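Local coordinates for 4-alpha-glucanotransferase (Streptococcus agalactiae, PDB 6M6T), which is an amylomaltase, or disproportionating enzyme, a 4-alpha-glucanotransferase built on a TIM-barrel fold, at residues L130-T141 / I185-Y196. Residues are numbered along the deposited sequence; the frame is centred on the assembly and turned at random.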
ATOM      1  N   LEU A 130      -2.768 -26.335  -7.244  1.00 60.36           N
ATOM      2  CA  LEU A 130      -3.327 -25.077  -7.726  1.00 59.26           C
ATOM      3  C   LEU A 130      -4.813 -24.966  -7.388  1.00 57.06           C
ATOM      4  O   LEU A 130      -5.292 -23.899  -6.985  1.00 51.64           O
ATOM      5  CB  LEU A 130      -3.096 -24.954  -9.228  1.00 53.43           C
ATOM      6  CG  LEU A 130      -3.856 -23.853  -9.964  1.00 55.40           C
ATOM      7  CD1 LEU A 130      -3.542 -22.485  -9.378  1.00 53.63           C
ATOM      8  CD2 LEU A 130      -3.503 -23.897 -11.445  1.00 64.02           C
ATOM      9  N   SER A 131      -5.555 -26.063  -7.535  1.00 53.87           N
ATOM     10  CA  SER A 131      -6.981 -26.017  -7.242  1.00 55.76           C
ATOM     11  C   SER A 131      -7.223 -25.925  -5.741  1.00 57.37           C
ATOM     12  O   SER A 131      -8.086 -25.161  -5.290  1.00 58.03           O
ATOM     13  CB  SER A 131      -7.688 -27.239  -7.847  1.00 54.44           C
ATOM     14  OG  SER A 131      -7.918 -28.259  -6.882  1.00 54.82           O
ATOM     15  N   ASP A 132      -6.456 -26.680  -4.949  1.00 59.74           N
ATOM     16  CA  ASP A 132      -6.490 -26.506  -3.498  1.00 60.51           C
ATOM     17  C   ASP A 132      -6.207 -25.062  -3.096  1.00 55.53           C
ATOM     18  O   ASP A 132      -6.638 -24.620  -2.025  1.00 61.31           O
ATOM     19  CB  ASP A 132      -5.476 -27.441  -2.835  1.00 60.23           C
ATOM     20  CG  ASP A 132      -6.130 -28.560  -2.042  1.00 67.16           C
ATOM     21  OD1 ASP A 132      -7.362 -28.494  -1.801  1.00 75.83           O
ATOM     22  OD2 ASP A 132      -5.400 -29.499  -1.643  1.00 63.76           O
ATOM     23  N   PHE A 133      -5.459 -24.324  -3.926  1.00 55.33           N
ATOM     24  CA  PHE A 133      -5.264 -22.891  -3.707  1.00 50.87           C
ATOM     25  C   PHE A 133      -6.512 -22.087  -4.081  1.00 54.10           C
ATOM     26  O   PHE A 133      -6.965 -21.231  -3.307  1.00 55.18           O
ATOM     27  CB  PHE A 133      -4.050 -22.412  -4.505  1.00 52.45           C
ATOM     28  CG  PHE A 133      -3.900 -20.921  -4.548  1.00 49.00           C
ATOM     29  CD1 PHE A 133      -3.565 -20.211  -3.403  1.00 47.12           C
ATOM     30  CD2 PHE A 133      -4.092 -20.228  -5.736  1.00 48.11           C
ATOM     31  CE1 PHE A 133      -3.421 -18.836  -3.442  1.00 49.84           C
ATOM     32  CE2 PHE A 133      -3.952 -18.852  -5.790  1.00 46.34           C
ATOM     33  CZ  PHE A 133      -3.620 -18.153  -4.642  1.00 51.32           C
ATOM     34  N   LEU A 134      -7.079 -22.336  -5.272  1.00 53.08           N
ATOM     35  CA  LEU A 134      -8.239 -21.557  -5.715  1.00 52.68           C
ATOM     36  C   LEU A 134      -9.440 -21.735  -4.796  1.00 55.79           C
ATOM     37  O   LEU A 134     -10.365 -20.910  -4.823  1.00 44.77           O
ATOM     38  CB  LEU A 134      -8.640 -21.930  -7.142  1.00 44.90           C
ATOM     39  CG  LEU A 134      -7.557 -21.759  -8.198  1.00 46.76           C
ATOM     40  CD1 LEU A 134      -7.973 -22.462  -9.470  1.00 46.41           C
ATOM     41  CD2 LEU A 134      -7.280 -20.302  -8.436  1.00 43.32           C
ATOM     42  N   GLN A 135      -9.451 -22.801  -3.995  1.00 56.86           N
ATOM     43  CA  GLN A 135     -10.573 -23.010  -3.094  1.00 57.20           C
ATOM     44  C   GLN A 135     -10.506 -22.075  -1.889  1.00 60.56           C
ATOM     45  O   GLN A 135     -11.548 -21.704  -1.340  1.00 58.67           O
ATOM     46  CB  GLN A 135     -10.635 -24.480  -2.656  1.00 58.58           C
ATOM     47  CG  GLN A 135     -11.938 -24.804  -1.938  1.00 66.33           C
ATOM     48  CD  GLN A 135     -12.386 -26.247  -2.074  1.00 69.04           C
ATOM     49  OE1 GLN A 135     -11.605 -27.125  -2.459  1.00 60.03           O
ATOM     50  NE2 GLN A 135     -13.666 -26.501  -1.754  1.00 62.45           N
ATOM     51  N   GLU A 136      -9.307 -21.666  -1.474  1.00 59.82           N
ATOM     52  CA  GLU A 136      -9.166 -20.719  -0.375  1.00 64.45           C
ATOM     53  C   GLU A 136      -9.158 -19.272  -0.838  1.00 56.82           C
ATOM     54  O   GLU A 136      -9.555 -18.384  -0.085  1.00 61.72           O
ATOM     55  CB  GLU A 136      -7.889 -21.021   0.434  1.00 73.98           C
ATOM     56  CG  GLU A 136      -7.820 -22.469   0.949  1.00 75.72           C
ATOM     57  CD  GLU A 136      -6.429 -22.914   1.383  1.00 85.82           C
ATOM     58  OE1 GLU A 136      -5.895 -23.857   0.755  1.00 80.48           O
ATOM     59  OE2 GLU A 136      -5.884 -22.340   2.352  1.00 83.73           O
ATOM     60  N   GLU A 137      -8.692 -19.007  -2.045  1.00 57.91           N
ATOM     61  CA  GLU A 137      -8.808 -17.685  -2.655  1.00 58.49           C
ATOM     62  C   GLU A 137      -9.705 -17.856  -3.883  1.00 52.92           C
ATOM     63  O   GLU A 137      -9.237 -18.091  -4.999  1.00 52.54           O
ATOM     64  CB  GLU A 137      -7.427 -17.103  -3.026  1.00 54.29           C
ATOM     65  CG  GLU A 137      -6.330 -17.390  -2.015  1.00 56.18           C
ATOM     66  CD  GLU A 137      -6.428 -16.537  -0.743  1.00 64.17           C
ATOM     67  OE1 GLU A 137      -7.339 -15.677  -0.664  1.00 64.48           O
ATOM     68  OE2 GLU A 137      -5.587 -16.731   0.179  1.00 62.29           O
ATOM     69  N   LYS A 138     -11.018 -17.768  -3.672  1.00 52.68           N
ATOM     70  CA  LYS A 138     -11.956 -18.099  -4.741  1.00 46.34           C
ATOM     71  C   LYS A 138     -12.050 -17.007  -5.806  1.00 45.53           C
ATOM     72  O   LYS A 138     -12.544 -17.278  -6.903  1.00 43.54           O
ATOM     73  CB  LYS A 138     -13.332 -18.400  -4.143  1.00 40.24           C
ATOM     74  CG  LYS A 138     -13.302 -19.517  -3.115  1.00 44.05           C
ATOM     75  CD  LYS A 138     -14.633 -20.259  -3.024  1.00 46.01           C
ATOM     76  CE  LYS A 138     -14.444 -21.599  -2.329  1.00 47.31           C
ATOM     77  NZ  LYS A 138     -15.645 -22.134  -1.641  1.00 49.59           N
ATOM     78  N   TRP A 139     -11.562 -15.794  -5.516  1.00 48.43           N
ATOM     79  CA  TRP A 139     -11.576 -14.638  -6.418  1.00 47.33           C
ATOM     80  C   TRP A 139     -10.570 -14.742  -7.546  1.00 45.18           C
ATOM     81  O   TRP A 139     -10.532 -13.827  -8.386  1.00 41.53           O
ATOM     82  CB  TRP A 139     -11.268 -13.346  -5.646  1.00 48.13           C
ATOM     83  CG  TRP A 139      -9.947 -13.447  -4.891  1.00 51.56           C
ATOM     84  CD1 TRP A 139      -9.781 -13.758  -3.564  1.00 50.26           C
ATOM     85  CD2 TRP A 139      -8.615 -13.296  -5.429  1.00 49.89           C
ATOM     86  NE1 TRP A 139      -8.447 -13.781  -3.245  1.00 48.85           N
ATOM     87  CE2 TRP A 139      -7.712 -13.501  -4.368  1.00 47.84           C
ATOM     88  CE3 TRP A 139      -8.106 -12.990  -6.698  1.00 39.60           C
ATOM     89  CZ2 TRP A 139      -6.338 -13.422  -4.541  1.00 40.73           C
ATOM     90  CZ3 TRP A 139      -6.756 -12.911  -6.863  1.00 41.27           C
ATOM     91  CH2 TRP A 139      -5.881 -13.122  -5.793  1.00 44.10           C
ATOM     92  N   VAL A 140      -9.730 -15.781  -7.569  1.00 45.72           N
ATOM     93  CA  VAL A 140      -8.547 -15.734  -8.423  1.00 48.97           C
ATOM     94  C   VAL A 140      -8.938 -15.797  -9.889  1.00 45.23           C
ATOM     95  O   VAL A 140      -8.569 -14.921 -10.672  1.00 45.22           O
ATOM     96  CB  VAL A 140      -7.549 -16.848  -8.067  1.00 47.01           C
ATOM     97  CG1 VAL A 140      -6.358 -16.779  -8.998  1.00 44.77           C
ATOM     98  CG2 VAL A 140      -7.068 -16.699  -6.656  1.00 43.42           C
ATOM     99  N   THR A 141      -9.732 -16.806 -10.263  1.00 51.12           N
ATOM    100  CA  THR A 141      -9.924 -17.126 -11.680  1.00 51.68           C
ATOM    101  C   THR A 141     -10.542 -15.964 -12.454  1.00 49.00           C
ATOM    102  O   THR A 141     -10.181 -15.729 -13.608  1.00 47.92           O
ATOM    103  CB  THR A 141     -10.775 -18.395 -11.835  1.00 50.39           C
ATOM    104  OG1 THR A 141     -12.109 -18.149 -11.367  1.00 60.20           O
ATOM    105  CG2 THR A 141     -10.177 -19.537 -11.032  1.00 45.03           C
ATOM    106  N   ILE A 185      -4.938 -17.481 -19.119  1.00 55.40           N
ATOM    107  CA  ILE A 185      -5.641 -17.360 -17.848  1.00 50.17           C
ATOM    108  C   ILE A 185      -4.940 -18.195 -16.788  1.00 50.28           C
ATOM    109  O   ILE A 185      -4.636 -17.712 -15.682  1.00 52.95           O
ATOM    110  CB  ILE A 185      -7.117 -17.774 -17.996  1.00 52.84           C
ATOM    111  CG1 ILE A 185      -7.892 -16.809 -18.885  1.00 50.12           C
ATOM    112  CG2 ILE A 185      -7.805 -17.839 -16.627  1.00 51.96           C
ATOM    113  CD1 ILE A 185      -9.276 -17.341 -19.245  1.00 50.35           C
ATOM    114  N   LYS A 186      -4.688 -19.471 -17.105  1.00 46.64           N
ATOM    115  CA  LYS A 186      -3.972 -20.327 -16.163  1.00 52.14           C
ATOM    116  C   LYS A 186      -2.636 -19.710 -15.761  1.00 51.30           C
ATOM    117  O   LYS A 186      -2.207 -19.860 -14.611  1.00 48.90           O
ATOM    118  CB  LYS A 186      -3.766 -21.720 -16.761  1.00 50.62           C
ATOM    119  CG  LYS A 186      -3.380 -22.782 -15.753  1.00 52.69           C
ATOM    120  CD  LYS A 186      -4.152 -24.088 -15.957  1.00 52.73           C
ATOM    121  CE  LYS A 186      -5.555 -24.040 -15.361  1.00 53.84           C
ATOM    122  NZ  LYS A 186      -5.552 -23.600 -13.941  1.00 56.08           N
ATOM    123  N   TYR A 187      -1.978 -18.994 -16.680  1.00 51.57           N
ATOM    124  CA  TYR A 187      -0.760 -18.283 -16.305  1.00 44.02           C
ATOM    125  C   TYR A 187      -0.995 -17.383 -15.090  1.00 47.04           C
ATOM    126  O   TYR A 187      -0.233 -17.423 -14.114  1.00 48.32           O
ATOM    127  CB  TYR A 187      -0.230 -17.463 -17.486  1.00 42.70           C
ATOM    128  CG  TYR A 187       0.757 -16.426 -17.034  1.00 46.66           C
ATOM    129  CD1 TYR A 187       0.333 -15.145 -16.654  1.00 45.40           C
ATOM    130  CD2 TYR A 187       2.110 -16.733 -16.926  1.00 47.56           C
ATOM    131  CE1 TYR A 187       1.225 -14.194 -16.192  1.00 48.69           C
ATOM    132  CE2 TYR A 187       3.022 -15.782 -16.462  1.00 51.60           C
ATOM    133  CZ  TYR A 187       2.574 -14.513 -16.099  1.00 54.65           C
ATOM    134  OH  TYR A 187       3.457 -13.556 -15.644  1.00 58.09           O
ATOM    135  N   HIS A 188      -2.044 -16.552 -15.143  1.00 49.09           N
ATOM    136  CA  HIS A 188      -2.264 -15.551 -14.099  1.00 45.82           C
ATOM    137  C   HIS A 188      -2.742 -16.186 -12.808  1.00 46.05           C
ATOM    138  O   HIS A 188      -2.409 -15.698 -11.716  1.00 50.03           O
ATOM    139  CB  HIS A 188      -3.276 -14.514 -14.555  1.00 41.08           C
ATOM    140  CG  HIS A 188      -2.747 -13.558 -15.578  1.00 45.01           C
ATOM    141  ND1 HIS A 188      -1.912 -12.507 -15.256  1.00 43.68           N
ATOM    142  CD2 HIS A 188      -2.955 -13.478 -16.915  1.00 44.91           C
ATOM    143  CE1 HIS A 188      -1.625 -11.827 -16.352  1.00 49.15           C
ATOM    144  NE2 HIS A 188      -2.246 -12.393 -17.372  1.00 47.19           N
ATOM    145  N   GLU A 189      -3.513 -17.269 -12.913  1.00 44.34           N
ATOM    146  CA  GLU A 189      -3.828 -18.062 -11.725  1.00 44.84           C
ATOM    147  C   GLU A 189      -2.558 -18.528 -11.032  1.00 49.14           C
ATOM    148  O   GLU A 189      -2.410 -18.398  -9.807  1.00 51.98           O
ATOM    149  CB  GLU A 189      -4.679 -19.273 -12.094  1.00 44.97           C
ATOM    150  CG  GLU A 189      -6.141 -19.078 -11.787  1.00 57.38           C
ATOM    151  CD  GLU A 189      -7.061 -19.779 -12.771  1.00 63.24           C
ATOM    152  OE1 GLU A 189      -6.834 -20.976 -13.103  1.00 59.91           O
ATOM    153  OE2 GLU A 189      -8.002 -19.095 -13.229  1.00 63.27           O
ATOM    154  N   VAL A 190      -1.627 -19.077 -11.809  1.00 48.30           N
ATOM    155  CA  VAL A 190      -0.440 -19.679 -11.228  1.00 46.96           C
ATOM    156  C   VAL A 190       0.470 -18.599 -10.652  1.00 45.75           C
ATOM    157  O   VAL A 190       1.067 -18.777  -9.582  1.00 46.76           O
ATOM    158  CB  VAL A 190       0.264 -20.567 -12.279  1.00 51.11           C
ATOM    159  CG1 VAL A 190       1.649 -20.991 -11.814  1.00 46.46           C
ATOM    160  CG2 VAL A 190      -0.581 -21.816 -12.590  1.00 45.66           C
ATOM    161  N   THR A 191       0.573 -17.454 -11.324  1.00 44.16           N
ATOM    162  CA  THR A 191       1.361 -16.381 -10.728  1.00 46.58           C
ATOM    163  C   THR A 191       0.738 -15.909  -9.418  1.00 43.37           C
ATOM    164  O   THR A 191       1.466 -15.595  -8.469  1.00 48.44           O
ATOM    165  CB  THR A 191       1.551 -15.216 -11.704  1.00 47.29           C
ATOM    166  OG1 THR A 191       0.279 -14.752 -12.188  1.00 50.20           O
ATOM    167  CG2 THR A 191       2.424 -15.649 -12.870  1.00 44.90           C
ATOM    168  N   GLN A 192      -0.597 -15.894  -9.314  1.00 49.20           N
ATOM    169  CA  GLN A 192      -1.200 -15.557  -8.022  1.00 48.17           C
ATOM    170  C   GLN A 192      -0.863 -16.613  -6.970  1.00 49.42           C
ATOM    171  O   GLN A 192      -0.622 -16.279  -5.796  1.00 49.31           O
ATOM    172  CB  GLN A 192      -2.716 -15.375  -8.159  1.00 43.37           C
ATOM    173  CG  GLN A 192      -3.163 -14.022  -8.772  1.00 41.25           C
ATOM    174  CD  GLN A 192      -2.475 -12.798  -8.151  1.00 37.80           C
ATOM    175  OE1 GLN A 192      -2.664 -12.481  -6.972  1.00 38.02           O
ATOM    176  NE2 GLN A 192      -1.690 -12.096  -8.961  1.00 31.95           N
ATOM    177  N   TYR A 193      -0.811 -17.887  -7.383  1.00 47.43           N
ATOM    178  CA  TYR A 193      -0.422 -18.951  -6.457  1.00 47.17           C
ATOM    179  C   TYR A 193       1.001 -18.741  -5.952  1.00 52.16           C
ATOM    180  O   TYR A 193       1.282 -18.914  -4.754  1.00 51.81           O
ATOM    181  CB  TYR A 193      -0.557 -20.315  -7.134  1.00 43.25           C
ATOM    182  CG  TYR A 193       0.126 -21.460  -6.396  1.00 52.55           C
ATOM    183  CD1 TYR A 193      -0.488 -22.085  -5.311  1.00 50.73           C
ATOM    184  CD2 TYR A 193       1.383 -21.928  -6.795  1.00 52.54           C
ATOM    185  CE1 TYR A 193       0.134 -23.133  -4.640  1.00 51.16           C
ATOM    186  CE2 TYR A 193       2.008 -22.974  -6.124  1.00 53.68           C
ATOM    187  CZ  TYR A 193       1.381 -23.570  -5.049  1.00 54.29           C
ATOM    188  OH  TYR A 193       1.995 -24.606  -4.384  1.00 56.38           O
ATOM    189  N   PHE A 194       1.908 -18.358  -6.854  1.00 48.87           N
ATOM    190  CA  PHE A 194       3.285 -18.059  -6.470  1.00 47.12           C
ATOM    191  C   PHE A 194       3.332 -16.941  -5.449  1.00 47.84           C
ATOM    192  O   PHE A 194       3.975 -17.061  -4.396  1.00 44.83           O
ATOM    193  CB  PHE A 194       4.093 -17.646  -7.692  1.00 43.98           C
ATOM    194  CG  PHE A 194       4.423 -18.763  -8.588  1.00 49.02           C
ATOM    195  CD1 PHE A 194       4.648 -20.030  -8.070  1.00 52.64           C
ATOM    196  CD2 PHE A 194       4.530 -18.558  -9.945  1.00 44.17           C
ATOM    197  CE1 PHE A 194       4.959 -21.076  -8.893  1.00 53.47           C
ATOM    198  CE2 PHE A 194       4.835 -19.594 -10.770  1.00 47.37           C
ATOM    199  CZ  PHE A 194       5.055 -20.861 -10.248  1.00 49.63           C
ATOM    200  N   PHE A 195       2.705 -15.814  -5.788  1.00 45.70           N
ATOM    201  CA  PHE A 195       2.605 -14.692  -4.873  1.00 42.84           C
ATOM    202  C   PHE A 195       2.227 -15.157  -3.484  1.00 45.43           C
ATOM    203  O   PHE A 195       2.943 -14.901  -2.516  1.00 43.93           O
ATOM    204  CB  PHE A 195       1.574 -13.680  -5.369  1.00 37.15           C
ATOM    205  CG  PHE A 195       1.681 -12.358  -4.691  1.00 38.05           C
ATOM    206  CD1 PHE A 195       1.025 -12.125  -3.486  1.00 39.25           C
ATOM    207  CD2 PHE A 195       2.465 -11.345  -5.238  1.00 37.07           C
ATOM    208  CE1 PHE A 195       1.139 -10.898  -2.847  1.00 42.24           C
ATOM    209  CE2 PHE A 195       2.582 -10.113  -4.612  1.00 40.45           C
ATOM    210  CZ  PHE A 195       1.916  -9.879  -3.416  1.00 42.30           C
ATOM    211  N   TYR A 196       1.079 -15.817  -3.370  1.00 46.10           N
ATOM    212  CA  TYR A 196       0.575 -16.104  -2.035  1.00 47.13           C
ATOM    213  C   TYR A 196       1.469 -17.098  -1.300  1.00 48.93           C
ATOM    214  O   TYR A 196       1.727 -16.920  -0.105  1.00 45.21           O
ATOM    215  CB  TYR A 196      -0.870 -16.586  -2.109  1.00 50.07           C
ATOM    216  CG  TYR A 196      -1.816 -15.419  -2.102  1.00 49.95           C
ATOM    217  CD1 TYR A 196      -1.819 -14.510  -3.159  1.00 49.11           C
ATOM    218  CD2 TYR A 196      -2.682 -15.195  -1.028  1.00 57.31           C
ATOM    219  CE1 TYR A 196      -2.674 -13.419  -3.170  1.00 44.84           C
ATOM    220  CE2 TYR A 196      -3.543 -14.099  -1.024  1.00 52.00           C
ATOM    221  CZ  TYR A 196      -3.525 -13.216  -2.101  1.00 49.03           C
ATOM    222  OH  TYR A 196      -4.355 -12.126  -2.123  1.00 51.35           O
TER
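F133 and Y193 both carry CG trans to the main-chain nitrogen (chi1 170° and 166°), which brings the phenylalanine ring over the backbone at Y193 and the tyrosine ring toward F133. The meeting is T-shaped: the edge of Y193 points at the face of F133, with centroids 5.5 Å apart and planes at 77°. The same face of F133 receives a CH-pi contact, Y193 CA standing 3.9 Å from the ring centroid. F133 CE1 lies 3.7 Å from Y196 CB, the two rings being set obliquely. Y196 is shared with W139, whose CZ2 packs 3.7 Å from Y196 CZ, again with oblique planes. Two polar ends here are held from outside: Y196 OH hydrogen-bonds V65 O, and Q192 OE1, at the edge of the indole, accepts from G67 N.

Beside the rings, the packing interlocks. L130 enters a hole formed by K186, E189, V190 and Y193, its CD2 3.8 Å from V190 CG2. In return E189 fits among L130, L134, T141 and V140, its CG 3.6 Å from V140 CG1. A salt bridge between K186 NZ and E189 OE1 (3.0 Å) probably offsets the glutamate's charge amid these largely apolar neighbours. Knobs-into-holes packing and an aromatic cluster thus join helix 126-134, the E137-V140 type I turn and helix 140-152 to helix 182-208, in a largely helical region inserted between strands 43-45 and 212-217 of the TIM barrel.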